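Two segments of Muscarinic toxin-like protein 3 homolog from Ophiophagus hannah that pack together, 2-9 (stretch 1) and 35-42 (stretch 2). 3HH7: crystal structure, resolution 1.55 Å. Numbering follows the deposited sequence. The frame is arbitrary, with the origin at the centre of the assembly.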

ATOM      1  N   LYS A   2       5.888   5.956 -14.811  1.00 11.64           N
ATOM      2  CA  LYS A   2       6.478   4.687 -15.240  1.00 12.36           C
ATOM      3  C   LYS A   2       6.549   3.757 -14.032  1.00 10.87           C
ATOM      4  O   LYS A   2       7.115   4.106 -12.984  1.00  9.87           O
ATOM      5  N   CYS A   3       5.950   2.575 -14.176  1.00 10.04           N
ATOM      6  CA  CYS A   3       5.861   1.620 -13.083  1.00  9.63           C
ATOM      7  C   CYS A   3       6.493   0.310 -13.489  1.00  9.47           C
ATOM      8  O   CYS A   3       6.419  -0.083 -14.653  1.00  9.93           O
ATOM      9  N   TYR A   4       7.056  -0.405 -12.518  1.00  9.23           N
ATOM     10  CA  TYR A   4       7.372  -1.808 -12.749  1.00  9.68           C
ATOM     11  C   TYR A   4       6.086  -2.578 -13.021  1.00  9.88           C
ATOM     12  O   TYR A   4       5.035  -2.258 -12.456  1.00 10.18           O
ATOM     13  N   ASN A   5       6.163  -3.587 -13.887  1.00 10.10           N
ATOM     14  CA  ASN A   5       4.992  -4.431 -14.127  1.00 10.49           C
ATOM     15  C   ASN A   5       5.275  -5.921 -14.173  1.00 10.52           C
ATOM     16  O   ASN A   5       4.396  -6.711 -14.535  1.00 11.23           O
ATOM     17  N   HIS A   6       6.488  -6.302 -13.780  1.00 10.93           N
ATOM     18  CA  HIS A   6       6.858  -7.714 -13.759  1.00 11.09           C
ATOM     19  C   HIS A   6       6.217  -8.456 -12.591  1.00 11.05           C
ATOM     20  O   HIS A   6       6.013  -7.899 -11.506  1.00 11.38           O
ATOM     21  N   GLN A   7       5.876  -9.717 -12.842  1.00 11.56           N
ATOM     22  CA  GLN A   7       5.298 -10.587 -11.830  1.00 12.57           C
ATOM     23  C   GLN A   7       6.351 -11.269 -10.975  1.00 13.25           C
ATOM     24  O   GLN A   7       7.340 -11.791 -11.485  1.00 14.04           O
ATOM     25  N   SER A   8       6.078 -11.324  -9.675  1.00 13.95           N
ATOM     26  CA  SER A   8       6.872 -12.109  -8.738  1.00 15.04           C
ATOM     27  C   SER A   8       8.366 -11.915  -8.935  1.00 16.12           C
ATOM     28  O   SER A   8       8.878 -10.802  -8.809  1.00 16.66           O
ATOM     29  N   THR A   9       9.069 -13.002  -9.237  1.00 17.34           N
ATOM     30  CA  THR A   9      10.536 -12.926  -9.359  1.00 18.51           C
ATOM     31  C   THR A   9      11.068 -12.921 -10.803  1.00 17.77           C
ATOM     32  O   THR A   9      12.261 -13.120 -11.038  1.00 19.01           O
ATOM     33  N   GLY A  35       3.693 -17.899  -2.772  1.00 10.39           N
ATOM     34  CA  GLY A  35       3.706 -16.445  -2.789  1.00 10.75           C
ATOM     35  C   GLY A  35       3.758 -15.917  -4.206  1.00 11.18           C
ATOM     36  O   GLY A  35       4.503 -16.438  -5.055  1.00 12.70           O
ATOM     37  N   ARG A  36       2.964 -14.883  -4.469  1.00 10.98           N
ATOM     38  CA  ARG A  36       2.981 -14.241  -5.771  1.00 11.12           C
ATOM     39  C   ARG A  36       2.940 -12.744  -5.614  1.00 10.61           C
ATOM     40  O   ARG A  36       2.413 -12.243  -4.615  1.00 10.15           O
ATOM     41  N   ILE A  37       3.534 -12.042  -6.575  1.00 10.02           N
ATOM     42  CA  ILE A  37       3.558 -10.582  -6.575  1.00 10.91           C
ATOM     43  C   ILE A  37       3.078 -10.098  -7.926  1.00 10.41           C
ATOM     44  O   ILE A  37       3.489 -10.629  -8.956  1.00 10.39           O
ATOM     45  N   GLU A  38       2.156  -9.141  -7.905  1.00  9.92           N
ATOM     46  CA  GLU A  38       1.735  -8.440  -9.111  1.00 10.40           C
ATOM     47  C   GLU A  38       2.151  -6.977  -9.008  1.00  9.14           C
ATOM     48  O   GLU A  38       2.056  -6.371  -7.929  1.00  8.55           O
ATOM     49  N   ARG A  39       2.622  -6.410 -10.121  1.00  8.93           N
ATOM     50  CA  ARG A  39       3.020  -5.010 -10.170  1.00  8.77           C
ATOM     51  C   ARG A  39       2.451  -4.353 -11.414  1.00  8.84           C
ATOM     52  O   ARG A  39       2.312  -4.988 -12.461  1.00  9.14           O
ATOM     53  N   GLY A  40       2.163  -3.063 -11.331  1.00  8.83           N
ATOM     54  CA  GLY A  40       1.794  -2.337 -12.525  1.00  8.94           C
ATOM     55  C   GLY A  40       1.228  -0.941 -12.326  1.00  9.40           C
ATOM     56  O   GLY A  40       1.268  -0.382 -11.235  1.00  9.48           O
ATOM     57  N   CYS A  41       0.750  -0.372 -13.425  1.00 10.82           N
ATOM     58  CA  CYS A  41      -0.019   0.868 -13.421  1.00 11.49           C
ATOM     59  C   CYS A  41      -1.440   0.618 -12.974  1.00 11.73           C
ATOM     60  O   CYS A  41      -2.028  -0.432 -13.269  1.00 12.02           O
ATOM     61  N   THR A  42      -2.004   1.601 -12.282  1.00 12.55           N
ATOM     62  CA  THR A  42      -3.412   1.540 -11.889  1.00 12.82           C
ATOM     63  C   THR A  42      -3.957   2.932 -11.603  1.00 13.17           C
ATOM     64  O   THR A  42      -3.188   3.850 -11.310  1.00 13.80           O
TER

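Strand 2-4 runs nearly antiparallel to strand 35-42, and the loop that follows keeps pace with it as far as Ser8, near Ile37. Arg39 dominates the contact and is the residue most covered by the other stretch. It points toward stretch 1, with chi1 m and chi2 and chi3 both t. This extended chain carries the guanidinium out to His6 and Ser8. There Arg39 NH1 donates to two carbonyls, His6 O at 2.9 Å and Ser8 O at 3.1 Å. The CA-to-CB bond of His6 points away, but its p rotamer brings the ring back over Arg39. The Arg39 guanidinium lies flat on the His6 ring, with centres 3.9 Å apart and planes 7° apart. Arg39 CD also sits over the ring face.

Ser8 points sideways with chi1 m. Its OG accepts from Ile37 N at 3.2 Å, while Ser8 N donates to Ile37 O at 2.8 Å. The side chain thus supplies one half of a paired contact with the strand.

Cys3 points toward stretch 2, and Cys41 sideways; both are m. Cys3 SG and Cys41 SG are 3.8 Å apart, in contact but not bonded to each other. Each is bonded covalently elsewhere in the structure. Beside Asn5, Gly40 adopts backbone angles that call for glycine.

Two waters help. Water 1 joins Asn5 O to Arg39 N; water 2 joins Ser8 O to Arg39 NH2. Glu38 points away and makes no contact with stretch 1.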

ATOM      1  CB  LYS A   2       7.883   4.914 -15.830  1.00 12.77           C
ATOM      2  CG  LYS A   2       8.713   3.653 -16.065  1.00 14.89           C
ATOM      3  CD  LYS A   2       9.957   3.953 -16.905  1.00 16.03           C
ATOM      4  CE  LYS A   2      10.838   4.999 -16.255  1.00 21.18           C
ATOM      5  NZ  LYS A   2      12.118   5.195 -17.013  1.00 22.33           N
ATOM      6  CB  CYS A   3       4.391   1.334 -12.781  1.00  9.77           C
ATOM      7  SG  CYS A   3       3.422   2.754 -12.317  1.00  9.56           S
ATOM      8  CB  TYR A   4       8.075  -2.419 -11.546  1.00  9.95           C
ATOM      9  CG  TYR A   4       9.478  -1.913 -11.354  1.00 11.26           C
ATOM     10  CD1 TYR A   4      10.507  -2.339 -12.191  1.00 12.36           C
ATOM     11  CD2 TYR A   4       9.778  -1.011 -10.340  1.00 10.80           C
ATOM     12  CE1 TYR A   4      11.809  -1.878 -12.012  1.00 12.09           C
ATOM     13  CE2 TYR A   4      11.065  -0.539 -10.167  1.00 11.76           C
ATOM     14  CZ  TYR A   4      12.073  -0.977 -11.006  1.00 10.81           C
ATOM     15  OH  TYR A   4      13.354  -0.507 -10.809  1.00 13.55           O
ATOM     16  CB  ASN A   5       4.212  -3.964 -15.370  1.00 10.60           C
ATOM     17  CG  ASN A   5       4.967  -4.191 -16.661  1.00 11.92           C
ATOM     18  OD1 ASN A   5       6.188  -4.320 -16.659  1.00 12.36           O
ATOM     19  ND2 ASN A   5       4.243  -4.228 -17.779  1.00 14.95           N
ATOM     20  CB  HIS A   6       8.383  -7.896 -13.759  1.00 11.55           C
ATOM     21  CG  HIS A   6       9.071  -7.293 -12.580  1.00 11.75           C
ATOM     22  ND1 HIS A   6       9.104  -5.931 -12.360  1.00 11.51           N
ATOM     23  CD2 HIS A   6       9.788  -7.857 -11.578  1.00 11.29           C
ATOM     24  CE1 HIS A   6       9.785  -5.688 -11.255  1.00 11.08           C
ATOM     25  NE2 HIS A   6      10.216  -6.836 -10.765  1.00 10.97           N
ATOM     26  CB  GLN A   7       4.557 -11.763 -12.487  1.00 12.41           C
ATOM     27  CG  GLN A   7       3.394 -11.390 -13.372  1.00 14.17           C
ATOM     28  CD  GLN A   7       3.143 -12.453 -14.413  1.00 17.46           C
ATOM     29  OE1 GLN A   7       3.949 -12.640 -15.322  1.00 20.41           O
ATOM     30  NE2 GLN A   7       2.034 -13.164 -14.283  1.00 18.11           N
ATOM     31  CB  SER A   8       6.518 -13.594  -8.854  1.00 15.76           C
ATOM     32  OG  SER A   8       5.129 -13.802  -8.670  1.00 14.70           O
ATOM     33  CB  THR A   9      11.243 -14.067  -8.575  1.00 19.08           C
ATOM     34  OG1 THR A   9      10.843 -15.333  -9.116  1.00 21.59           O
ATOM     35  CG2 THR A   9      10.896 -13.998  -7.089  1.00 20.56           C
ATOM     36  CB  ARG A  36       1.822 -14.734  -6.608  1.00 11.76           C
ATOM     37  CG  ARG A  36       1.954 -16.219  -6.910  1.00 13.59           C
ATOM     38  CD  ARG A  36       0.893 -16.679  -7.838  1.00 12.75           C
ATOM     39  NE  ARG A  36       1.125 -16.233  -9.198  1.00 16.49           N
ATOM     40  CZ  ARG A  36       0.167 -16.122 -10.115  1.00 18.15           C
ATOM     41  NH1 ARG A  36      -1.097 -16.406  -9.808  1.00 18.82           N
ATOM     42  NH2 ARG A  36       0.473 -15.716 -11.337  1.00 20.09           N
ATOM     43  CB  ILE A  37       4.968  -9.983  -6.262  1.00 11.45           C
ATOM     44  CG1 ILE A  37       5.463 -10.450  -4.893  1.00 12.75           C
ATOM     45  CG2 ILE A  37       4.920  -8.448  -6.232  1.00 13.52           C
ATOM     46  CD1 ILE A  37       6.880 -10.001  -4.590  1.00 13.00           C
ATOM     47  CB  GLU A  38       0.225  -8.538  -9.257  1.00 11.34           C
ATOM     48  CG  GLU A  38      -0.345  -8.041 -10.575  1.00 15.82           C
ATOM     49  CD  GLU A  38      -1.843  -8.259 -10.641  1.00 19.81           C
ATOM     50  OE1 GLU A  38      -2.265  -9.428 -10.771  1.00 23.48           O
ATOM     51  OE2 GLU A  38      -2.605  -7.275 -10.537  1.00 22.48           O
ATOM     52  CB  ARG A  39       4.537  -4.902 -10.264  1.00  8.82           C
ATOM     53  CG  ARG A  39       5.294  -5.495  -9.098  1.00  8.52           C
ATOM     54  CD  ARG A  39       6.770  -5.307  -9.356  1.00 10.61           C
ATOM     55  NE  ARG A  39       7.640  -5.833  -8.304  1.00 10.94           N
ATOM     56  CZ  ARG A  39       8.025  -7.104  -8.188  1.00 13.61           C
ATOM     57  NH1 ARG A  39       7.577  -8.042  -9.031  1.00 12.73           N
ATOM     58  NH2 ARG A  39       8.839  -7.446  -7.202  1.00 14.10           N
ATOM     59  CB  CYS A  41      -0.076   1.448 -14.837  1.00 11.74           C
ATOM     60  SG  CYS A  41       1.473   2.017 -15.471  1.00 13.60           S
ATOM     61  CB  THR A  42      -3.616   0.632 -10.652  1.00 13.18           C
ATOM     62  OG1 THR A  42      -5.021   0.441 -10.403  1.00 12.69           O
ATOM     63  CG2 THR A  42      -2.927   1.232  -9.405  1.00 13.15           C
TER
HETATM   64  O   HOH W   1       2.871  -8.146 -12.506  1.00 11.13           O
HETATM   65  O   HOH W   2      10.288  -9.788  -6.108  1.00 25.06           O